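Lysyl oxidase (Pichia pastoris, PDB 1W7C) probably oxidises primary amines, including peptidyl lysine side chains, to aldehydes, using copper and a topaquinone cofactor formed from one of its own tyrosines. Local coordinates at residues 20-33 against 55-68. Numbering follows the deposited sequence. Where two conformers were deposited one is given.
Sequences IWTSLAKEEVQEVL and VLWIETLKPNKTEA. With NAG (2-acetamido-2-deoxy-beta-D-glucopyranose), chain B.
Ile-58 of strand 55-61 packs against helix 26-33 and the loop leading into it. With CG1 beside the backbone N (chi1 -59°), its CG2 lies between Leu-24 CD1 and Val-32 CG1, while CD1 reaches Leu-33 CB at 3.9 Å. Leu-24 and Leu-33 come at Ile-58 roughly perpendicular, whereas Val-32 runs alongside it, pointing the other way. Phe-387 of strand 380-388 also touches Ile-58, Val-29 and Leu-33. Leu-24 then drapes over the strand backbone, CD1 3.5 Å from Glu-59 C and CD2 beside Thr-60 OG1. Cut back to an alanine, Leu-24 would lose both methyls, which is likely to open a gap beside Ile-58 CG2 and uncover the Thr-60 hydroxyl. That hydroxyl donates to Thr-22 O (OG1 to O 2.8 Å), 19° off the carbonyl plane, and water 3 links Leu-24 N to Thr-60 N. Pro-63 CD sits 3.2 Å from Ile-20 O, and Ile-20 CD1 meets Ala-68 CB at 3.7 Å. Ile-20 CG1 covers one face of the Trp-21 ring, whose edge meets Lys-62 CD. Trp-21 has its main polar partner in Tyr-333; water 1, held by Pro-63 O, bonds NE1 weakly. This is helix-on-sheet packing in the N2 domain of a copper amine oxidase, helix 26-33 and strand 55-61 running 124° apart.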
ATOM      1  N   ILE A  20       8.929 -23.931  22.040  1.00 14.75           N
ATOM      2  CA  ILE A  20       7.964 -24.296  23.058  1.00 16.18           C
ATOM      3  C   ILE A  20       6.520 -24.014  22.637  1.00 16.58           C
ATOM      4  O   ILE A  20       5.587 -24.281  23.392  1.00 17.09           O
ATOM      5  CB  ILE A  20       8.299 -23.569  24.394  1.00 16.42           C
ATOM      6  CG1 ILE A  20       8.420 -22.046  24.193  1.00 17.84           C
ATOM      7  CG2 ILE A  20       9.605 -24.145  24.950  1.00 18.83           C
ATOM      8  CD1 ILE A  20       8.463 -21.254  25.473  1.00 17.62           C
ATOM      9  N   TRP A  21       6.352 -23.457  21.435  1.00 14.83           N
ATOM     10  CA  TRP A  21       5.039 -23.150  20.896  1.00 15.31           C
ATOM     11  C   TRP A  21       4.607 -24.143  19.826  1.00 15.34           C
ATOM     12  O   TRP A  21       3.516 -23.989  19.281  1.00 16.71           O
ATOM     13  CB  TRP A  21       5.007 -21.709  20.329  1.00 15.91           C
ATOM     14  CG  TRP A  21       5.562 -20.695  21.258  1.00 15.03           C
ATOM     15  CD1 TRP A  21       4.897 -20.055  22.250  1.00 16.75           C
ATOM     16  CD2 TRP A  21       6.910 -20.225  21.316  1.00 15.28           C
ATOM     17  NE1 TRP A  21       5.731 -19.194  22.915  1.00 16.89           N
ATOM     18  CE2 TRP A  21       6.985 -19.301  22.379  1.00 16.36           C
ATOM     19  CE3 TRP A  21       8.076 -20.507  20.595  1.00 17.11           C
ATOM     20  CZ2 TRP A  21       8.139 -18.609  22.676  1.00 18.16           C
ATOM     21  CZ3 TRP A  21       9.229 -19.831  20.907  1.00 17.53           C
ATOM     22  CH2 TRP A  21       9.266 -18.904  21.951  1.00 18.44           C
ATOM     23  N   THR A  22       5.451 -25.122  19.520  1.00 15.68           N
ATOM     24  CA  THR A  22       5.209 -25.936  18.350  1.00 15.65           C
ATOM     25  C   THR A  22       4.019 -26.879  18.544  1.00 15.55           C
ATOM     26  O   THR A  22       3.680 -27.263  19.677  1.00 15.96           O
ATOM     27  CB  THR A  22       6.513 -26.709  18.007  1.00 15.42           C
ATOM     28  OG1 THR A  22       6.475 -27.138  16.650  1.00 15.87           O
ATOM     29  CG2 THR A  22       6.674 -27.971  18.872  1.00 17.55           C
ATOM     30  N   SER A  23       3.418 -27.270  17.417  1.00 15.08           N
ATOM     31  CA  SER A  23       2.277 -28.178  17.454  1.00 16.28           C
ATOM     32  C   SER A  23       2.672 -29.506  18.063  1.00 16.34           C
ATOM     33  O   SER A  23       3.856 -29.869  18.125  1.00 16.83           O
ATOM     34  CB  SER A  23       1.705 -28.403  16.047  1.00 15.45           C
ATOM     35  OG  SER A  23       2.600 -29.158  15.236  1.00 16.27           O
ATOM     36  N   LEU A  24       1.675 -30.238  18.539  1.00 16.69           N
ATOM     37  CA  LEU A  24       1.931 -31.560  19.086  1.00 17.04           C
ATOM     38  C   LEU A  24       2.504 -32.504  18.038  1.00 18.15           C
ATOM     39  O   LEU A  24       2.115 -32.502  16.872  1.00 19.37           O
ATOM     40  CB  LEU A  24       0.661 -32.148  19.665  1.00 17.57           C
ATOM     41  CG  LEU A  24       0.056 -31.407  20.858  1.00 18.79           C
ATOM     42  CD1 LEU A  24      -1.243 -32.092  21.217  1.00 19.55           C
ATOM     43  CD2 LEU A  24       1.030 -31.360  22.040  1.00 19.16           C
ATOM     44  N   ALA A  25       3.504 -33.276  18.442  1.00 17.74           N
ATOM     45  CA  ALA A  25       3.991 -34.372  17.626  1.00 18.57           C
ATOM     46  C   ALA A  25       2.924 -35.469  17.517  1.00 18.58           C
ATOM     47  O   ALA A  25       2.052 -35.586  18.375  1.00 18.86           O
ATOM     48  CB  ALA A  25       5.244 -34.930  18.262  1.00 21.63           C
ATOM     49  N   LYS A  26       2.988 -36.258  16.460  0.65 20.09           N
ATOM     50  CA  LYS A  26       2.036 -37.357  16.278  0.65 26.40           C
ATOM     51  C   LYS A  26       1.954 -38.219  17.539  0.65 28.39           C
ATOM     52  O   LYS A  26       0.869 -38.594  17.978  0.65 23.44           O
ATOM     53  CB  LYS A  26       2.421 -38.191  15.063  0.65 33.02           C
ATOM     54  CG  LYS A  26       1.381 -39.262  14.718  0.65 33.21           C
ATOM     55  CD  LYS A  26       1.641 -39.935  13.380  0.65 49.61           C
ATOM     56  CE  LYS A  26       0.366 -40.538  12.783  0.65 65.41           C
ATOM     57  NZ  LYS A  26      -0.676 -40.877  13.807  0.65 50.47           N
ATOM     58  N   GLU A  27       3.123 -38.546  18.096  1.00 22.02           N
ATOM     59  CA  GLU A  27       3.206 -39.377  19.296  1.00 27.93           C
ATOM     60  C   GLU A  27       2.497 -38.733  20.513  1.00 21.93           C
ATOM     61  O   GLU A  27       1.887 -39.430  21.330  1.00 23.66           O
ATOM     62  CB  GLU A  27       4.681 -39.713  19.628  0.50 36.44           C
ATOM     63  CG  GLU A  27       5.615 -38.507  19.819  0.50 35.80           C
ATOM     64  CD  GLU A  27       6.476 -38.161  18.594  0.50 52.68           C
ATOM     65  OE1 GLU A  27       7.598 -37.630  18.794  0.50 45.88           O
ATOM     66  OE2 GLU A  27       6.033 -38.385  17.436  0.50 37.18           O
ATOM     67  N   GLU A  28       2.585 -37.408  20.623  1.00 20.39           N
ATOM     68  CA  GLU A  28       1.925 -36.698  21.699  1.00 19.76           C
ATOM     69  C   GLU A  28       0.411 -36.729  21.510  1.00 21.26           C
ATOM     70  O   GLU A  28      -0.334 -37.001  22.450  1.00 21.59           O
ATOM     71  CB  GLU A  28       2.379 -35.229  21.767  1.00 20.98           C
ATOM     72  CG  GLU A  28       3.805 -35.038  22.204  1.00 19.70           C
ATOM     73  CD  GLU A  28       4.277 -33.590  22.185  1.00 21.29           C
ATOM     74  OE1 GLU A  28       4.256 -32.955  21.114  1.00 22.59           O
ATOM     75  OE2 GLU A  28       4.689 -33.106  23.258  1.00 23.74           O
ATOM     76  N   VAL A  29      -0.042 -36.495  20.288  1.00 20.16           N
ATOM     77  CA  VAL A  29      -1.458 -36.597  19.988  1.00 20.51           C
ATOM     78  C   VAL A  29      -1.955 -38.017  20.328  1.00 21.39           C
ATOM     79  O   VAL A  29      -3.010 -38.185  20.925  1.00 21.44           O
ATOM     80  CB  VAL A  29      -1.746 -36.254  18.510  1.00 20.18           C
ATOM     81  CG1 VAL A  29      -3.216 -36.502  18.178  1.00 21.95           C
ATOM     82  CG2 VAL A  29      -1.382 -34.804  18.242  1.00 22.37           C
ATOM     83  N   GLN A  30      -1.194 -39.032  19.937  1.00 21.55           N
ATOM     84  CA  GLN A  30      -1.603 -40.410  20.177  1.00 23.81           C
ATOM     85  C   GLN A  30      -1.736 -40.720  21.658  1.00 21.52           C
ATOM     86  O   GLN A  30      -2.722 -41.329  22.076  1.00 24.15           O
ATOM     87  CB  GLN A  30      -0.602 -41.374  19.558  1.00 26.92           C
ATOM     88  CG  GLN A  30      -1.060 -42.824  19.577  1.00 28.86           C
ATOM     89  CD  GLN A  30      -2.262 -43.079  18.703  1.00 32.09           C
ATOM     90  OE1 GLN A  30      -2.162 -43.006  17.492  1.00 37.47           O
ATOM     91  NE2 GLN A  30      -3.405 -43.413  19.320  1.00 31.62           N
ATOM     92  N   GLU A  31      -0.778 -40.263  22.454  1.00 25.21           N
ATOM     93  CA  GLU A  31      -0.814 -40.458  23.910  1.00 25.21           C
ATOM     94  C   GLU A  31      -2.060 -39.807  24.518  1.00 23.97           C
ATOM     95  O   GLU A  31      -2.719 -40.381  25.405  1.00 23.19           O
ATOM     96  CB  GLU A  31       0.441 -39.857  24.558  1.00 29.26           C
ATOM     97  CG  GLU A  31       1.672 -40.723  24.447  1.00 36.26           C
ATOM     98  CD  GLU A  31       2.697 -40.415  25.526  1.00 37.80           C
ATOM     99  OE1 GLU A  31       2.910 -39.227  25.834  1.00 39.97           O
ATOM    100  OE2 GLU A  31       3.270 -41.368  26.078  1.00 55.49           O
ATOM    101  N   VAL A  32      -2.388 -38.607  24.053  1.00 21.57           N
ATOM    102  CA  VAL A  32      -3.541 -37.903  24.588  1.00 21.60           C
ATOM    103  C   VAL A  32      -4.834 -38.621  24.183  1.00 24.54           C
ATOM    104  O   VAL A  32      -5.736 -38.819  25.001  1.00 22.20           O
ATOM    105  CB  VAL A  32      -3.554 -36.420  24.145  1.00 21.55           C
ATOM    106  CG1 VAL A  32      -4.841 -35.739  24.537  1.00 20.20           C
ATOM    107  CG2 VAL A  32      -2.370 -35.684  24.730  1.00 22.04           C
ATOM    108  N   LEU A  33      -4.933 -39.010  22.919  1.00 22.05           N
ATOM    109  CA  LEU A  33      -6.148 -39.670  22.443  1.00 26.32           C
ATOM    110  C   LEU A  33      -6.345 -40.988  23.196  1.00 23.31           C
ATOM    111  O   LEU A  33      -7.456 -41.346  23.589  1.00 24.40           O
ATOM    112  CB  LEU A  33      -6.049 -39.893  20.925  1.00 27.21           C
ATOM    113  CG  LEU A  33      -7.272 -40.411  20.177  1.00 26.87           C
ATOM    114  CD1 LEU A  33      -8.436 -39.498  20.291  1.00 28.07           C
ATOM    115  CD2 LEU A  33      -6.919 -40.602  18.727  1.00 32.40           C
ATOM    116  N   VAL A  55     -14.103 -37.189  20.398  1.00 18.75           N
ATOM    117  CA  VAL A  55     -13.058 -36.179  20.447  1.00 19.66           C
ATOM    118  C   VAL A  55     -13.030 -35.347  19.151  1.00 18.69           C
ATOM    119  O   VAL A  55     -12.986 -35.896  18.036  1.00 23.02           O
ATOM    120  CB  VAL A  55     -11.671 -36.849  20.683  1.00 22.26           C
ATOM    121  CG1 VAL A  55     -10.533 -35.819  20.723  1.00 22.99           C
ATOM    122  CG2 VAL A  55     -11.686 -37.643  21.980  1.00 24.62           C
ATOM    123  N   LEU A  56     -12.996 -34.030  19.298  1.00 18.33           N
ATOM    124  CA  LEU A  56     -12.842 -33.153  18.129  1.00 18.13           C
ATOM    125  C   LEU A  56     -11.395 -32.777  17.849  1.00 16.56           C
ATOM    126  O   LEU A  56     -10.892 -33.015  16.758  1.00 18.52           O
ATOM    127  CB  LEU A  56     -13.663 -31.857  18.266  1.00 22.16           C
ATOM    128  CG  LEU A  56     -15.153 -31.910  18.070  1.00 23.73           C
ATOM    129  CD1 LEU A  56     -15.815 -32.410  19.335  1.00 28.59           C
ATOM    130  CD2 LEU A  56     -15.661 -30.509  17.692  1.00 37.56           C
ATOM    131  N   TRP A  57     -10.773 -32.149  18.852  1.00 17.61           N
ATOM    132  CA  TRP A  57      -9.492 -31.465  18.691  1.00 17.05           C
ATOM    133  C   TRP A  57      -8.520 -31.829  19.809  1.00 16.10           C
ATOM    134  O   TRP A  57      -8.935 -32.065  20.951  1.00 17.54           O
ATOM    135  CB  TRP A  57      -9.711 -29.951  18.685  1.00 16.31           C
ATOM    136  CG  TRP A  57     -10.492 -29.485  17.511  1.00 15.81           C
ATOM    137  CD1 TRP A  57     -10.414 -29.955  16.222  1.00 17.76           C
ATOM    138  CD2 TRP A  57     -11.518 -28.494  17.513  1.00 18.50           C
ATOM    139  NE1 TRP A  57     -11.315 -29.291  15.428  1.00 18.36           N
ATOM    140  CE2 TRP A  57     -11.994 -28.381  16.193  1.00 18.05           C
ATOM    141  CE3 TRP A  57     -12.075 -27.664  18.504  1.00 20.54           C
ATOM    142  CZ2 TRP A  57     -13.025 -27.501  15.836  1.00 21.83           C
ATOM    143  CZ3 TRP A  57     -13.098 -26.784  18.148  1.00 20.92           C
ATOM    144  CH2 TRP A  57     -13.558 -26.709  16.825  1.00 22.53           C
ATOM    145  N   ILE A  58      -7.245 -31.921  19.443  1.00 16.96           N
ATOM    146  CA  ILE A  58      -6.135 -32.130  20.362  1.00 16.06           C
ATOM    147  C   ILE A  58      -4.955 -31.315  19.846  1.00 16.16           C
ATOM    148  O   ILE A  58      -4.462 -31.588  18.756  1.00 17.23           O
ATOM    149  CB  ILE A  58      -5.698 -33.612  20.438  1.00 19.01           C
ATOM    150  CG1 ILE A  58      -6.847 -34.514  20.882  1.00 19.38           C
ATOM    151  CG2 ILE A  58      -4.512 -33.724  21.383  1.00 19.70           C
ATOM    152  CD1 ILE A  58      -6.529 -36.006  20.817  1.00 20.14           C
ATOM    153  N   GLU A  59      -4.573 -30.288  20.604  1.00 16.24           N
ATOM    154  CA  GLU A  59      -3.512 -29.392  20.166  1.00 15.61           C
ATOM    155  C   GLU A  59      -2.677 -28.872  21.327  1.00 15.90           C
ATOM    156  O   GLU A  59      -3.036 -29.023  22.489  1.00 16.86           O
ATOM    157  CB  GLU A  59      -4.073 -28.215  19.370  1.00 15.42           C
ATOM    158  CG  GLU A  59      -4.886 -27.258  20.209  1.00 16.35           C
ATOM    159  CD  GLU A  59      -5.120 -25.901  19.561  1.00 19.85           C
ATOM    160  OE1 GLU A  59      -4.595 -25.637  18.458  1.00 19.24           O
ATOM    161  OE2 GLU A  59      -5.831 -25.103  20.210  1.00 18.06           O
ATOM    162  N   THR A  60      -1.556 -28.227  20.990  1.00 16.57           N
ATOM    163  CA  THR A  60      -0.719 -27.616  22.016  1.00 16.60           C
ATOM    164  C   THR A  60      -1.455 -26.514  22.757  1.00 16.05           C
ATOM    165  O   THR A  60      -2.038 -25.634  22.127  1.00 17.33           O
ATOM    166  CB  THR A  60       0.515 -27.044  21.376  1.00 17.71           C
ATOM    167  OG1 THR A  60       1.255 -28.118  20.779  1.00 17.21           O
ATOM    168  CG2 THR A  60       1.429 -26.385  22.412  1.00 18.11           C
ATOM    169  N   LEU A  61      -1.431 -26.572  24.088  1.00 17.30           N
ATOM    170  CA  LEU A  61      -1.816 -25.445  24.920  1.00 17.72           C
ATOM    171  C   LEU A  61      -0.532 -24.664  25.164  1.00 16.30           C
ATOM    172  O   LEU A  61       0.344 -25.127  25.907  1.00 18.03           O
ATOM    173  CB  LEU A  61      -2.431 -25.932  26.234  1.00 18.16           C
ATOM    174  CG  LEU A  61      -2.861 -24.834  27.187  1.00 17.46           C
ATOM    175  CD1 LEU A  61      -3.984 -23.991  26.612  1.00 18.10           C
ATOM    176  CD2 LEU A  61      -3.301 -25.462  28.508  1.00 20.27           C
ATOM    177  N   LYS A  62      -0.395 -23.520  24.512  1.00 16.98           N
ATOM    178  CA  LYS A  62       0.896 -22.816  24.487  1.00 16.97           C
ATOM    179  C   LYS A  62       1.264 -22.316  25.895  1.00 16.35           C
ATOM    180  O   LYS A  62       0.402 -22.043  26.730  1.00 17.33           O
ATOM    181  CB  LYS A  62       0.866 -21.657  23.506  1.00 20.62           C
ATOM    182  CG  LYS A  62       0.871 -22.128  22.043  1.00 23.76           C
ATOM    183  CD  LYS A  62       0.882 -20.976  21.109  1.00 31.73           C
ATOM    184  CE  LYS A  62       0.783 -21.420  19.677  1.00 27.08           C
ATOM    185  NZ  LYS A  62      -0.592 -21.921  19.342  1.00 26.78           N
ATOM    186  N   PRO A  63       2.558 -22.206  26.173  1.00 17.22           N
ATOM    187  CA  PRO A  63       2.983 -21.706  27.476  1.00 16.69           C
ATOM    188  C   PRO A  63       2.500 -20.290  27.781  1.00 16.35           C
ATOM    189  O   PRO A  63       2.235 -19.522  26.892  1.00 17.01           O
ATOM    190  CB  PRO A  63       4.507 -21.770  27.388  1.00 21.28           C
ATOM    191  CG  PRO A  63       4.793 -22.864  26.417  1.00 21.74           C
ATOM    192  CD  PRO A  63       3.703 -22.632  25.350  1.00 19.68           C
ATOM    193  N   ASN A  64       2.412 -20.002  29.064  1.00 17.06           N
ATOM    194  CA  ASN A  64       2.150 -18.666  29.506  1.00 16.21           C
ATOM    195  C   ASN A  64       3.402 -17.802  29.320  1.00 15.28           C
ATOM    196  O   ASN A  64       4.508 -18.311  29.229  1.00 16.32           O
ATOM    197  CB  ASN A  64       1.709 -18.680  30.944  1.00 17.49           C
ATOM    198  CG  ASN A  64       0.285 -19.149  31.131  1.00 18.89           C
ATOM    199  OD1 ASN A  64      -0.536 -19.129  30.202  1.00 19.14           O
ATOM    200  ND2 ASN A  64       0.004 -19.595  32.355  1.00 21.62           N
ATOM    201  N   LYS A  65       3.225 -16.496  29.233  1.00 16.48           N
ATOM    202  CA  LYS A  65       4.281 -15.618  28.796  1.00 16.92           C
ATOM    203  C   LYS A  65       5.417 -15.488  29.798  1.00 16.21           C
ATOM    204  O   LYS A  65       6.568 -15.553  29.393  1.00 16.07           O
ATOM    205  CB  LYS A  65       3.727 -14.240  28.408  1.00 15.21           C
ATOM    206  CG  LYS A  65       4.812 -13.281  27.919  1.00 14.96           C
ATOM    207  CD  LYS A  65       4.204 -11.997  27.360  1.00 15.55           C
ATOM    208  CE  LYS A  65       5.295 -11.087  26.861  1.00 15.57           C
ATOM    209  NZ  LYS A  65       4.704  -9.850  26.279  1.00 14.14           N
ATOM    210  N   THR A  66       5.121 -15.294  31.085  1.00 16.82           N
ATOM    211  CA  THR A  66       6.218 -15.148  32.028  1.00 20.13           C
ATOM    212  C   THR A  66       7.096 -16.391  32.064  1.00 18.29           C
ATOM    213  O   THR A  66       8.319 -16.280  32.009  1.00 18.97           O
ATOM    214  CB  THR A  66       5.691 -14.787  33.393  1.00 24.18           C
ATOM    215  OG1 THR A  66       4.997 -13.546  33.276  1.00 24.18           O
ATOM    216  CG2 THR A  66       6.814 -14.511  34.385  1.00 28.11           C
ATOM    217  N   GLU A  67       6.497 -17.579  32.042  1.00 18.59           N
ATOM    218  CA  GLU A  67       7.293 -18.819  32.077  1.00 18.04           C
ATOM    219  C   GLU A  67       8.065 -18.955  30.781  1.00 17.01           C
ATOM    220  O   GLU A  67       9.218 -19.397  30.772  1.00 18.39           O
ATOM    221  CB  GLU A  67       6.448 -20.082  32.360  0.50 24.77           C
ATOM    222  CG  GLU A  67       5.353 -20.419  31.360  0.50 18.66           C
ATOM    223  CD  GLU A  67       4.608 -21.719  31.690  0.50 24.83           C
ATOM    224  OE1 GLU A  67       4.893 -22.346  32.755  0.50 25.43           O
ATOM    225  OE2 GLU A  67       3.751 -22.126  30.870  0.50 15.87           O
ATOM    226  N   ALA A  68       7.489 -18.540  29.661  1.00 16.12           N
ATOM    227  CA  ALA A  68       8.203 -18.584  28.389  1.00 17.43           C
ATOM    228  C   ALA A  68       9.400 -17.654  28.422  1.00 16.24           C
ATOM    229  O   ALA A  68      10.479 -18.025  27.958  1.00 16.86           O
ATOM    230  CB  ALA A  68       7.279 -18.196  27.258  1.00 18.81           C
TER
HETATM  231  C1  NAG B   1      -1.383 -19.885  32.611  1.00 25.94           C
HETATM  232  C2  NAG B   1      -1.355 -21.088  33.584  1.00 28.75           C
HETATM  233  C3  NAG B   1      -2.729 -21.460  34.167  1.00 37.48           C
HETATM  234  C4  NAG B   1      -3.480 -20.207  34.616  1.00 33.07           C
HETATM  235  C5  NAG B   1      -3.385 -19.155  33.512  1.00 34.84           C
HETATM  236  C6  NAG B   1      -4.112 -17.877  33.831  1.00 42.90           C
HETATM  237  C7  NAG B   1       0.321 -22.840  33.328  1.00 47.37           C
HETATM  238  C8  NAG B   1       0.851 -23.980  32.511  1.00 40.70           C
HETATM  239  N2  NAG B   1      -0.776 -22.237  32.884  1.00 33.68           N
HETATM  240  O3  NAG B   1      -2.557 -22.370  35.242  1.00 45.81           O
HETATM  241  O4  NAG B   1      -4.871 -20.442  34.792  1.00 40.74           O
HETATM  242  O5  NAG B   1      -2.050 -18.807  33.225  1.00 24.59           O
HETATM  243  O6  NAG B   1      -3.431 -17.276  34.897  1.00 31.50           O
HETATM  244  O7  NAG B   1       0.904 -22.511  34.364  1.00 45.34           O
HETATM  245  O   HOH W   1       3.107 -18.275  24.566  1.00 18.28           O
HETATM  246  O   HOH W   2       0.932 -24.445  18.926  1.00 47.16           O
HETATM  247  O   HOH W   3      -0.891 -28.713  18.197  1.00 16.44           O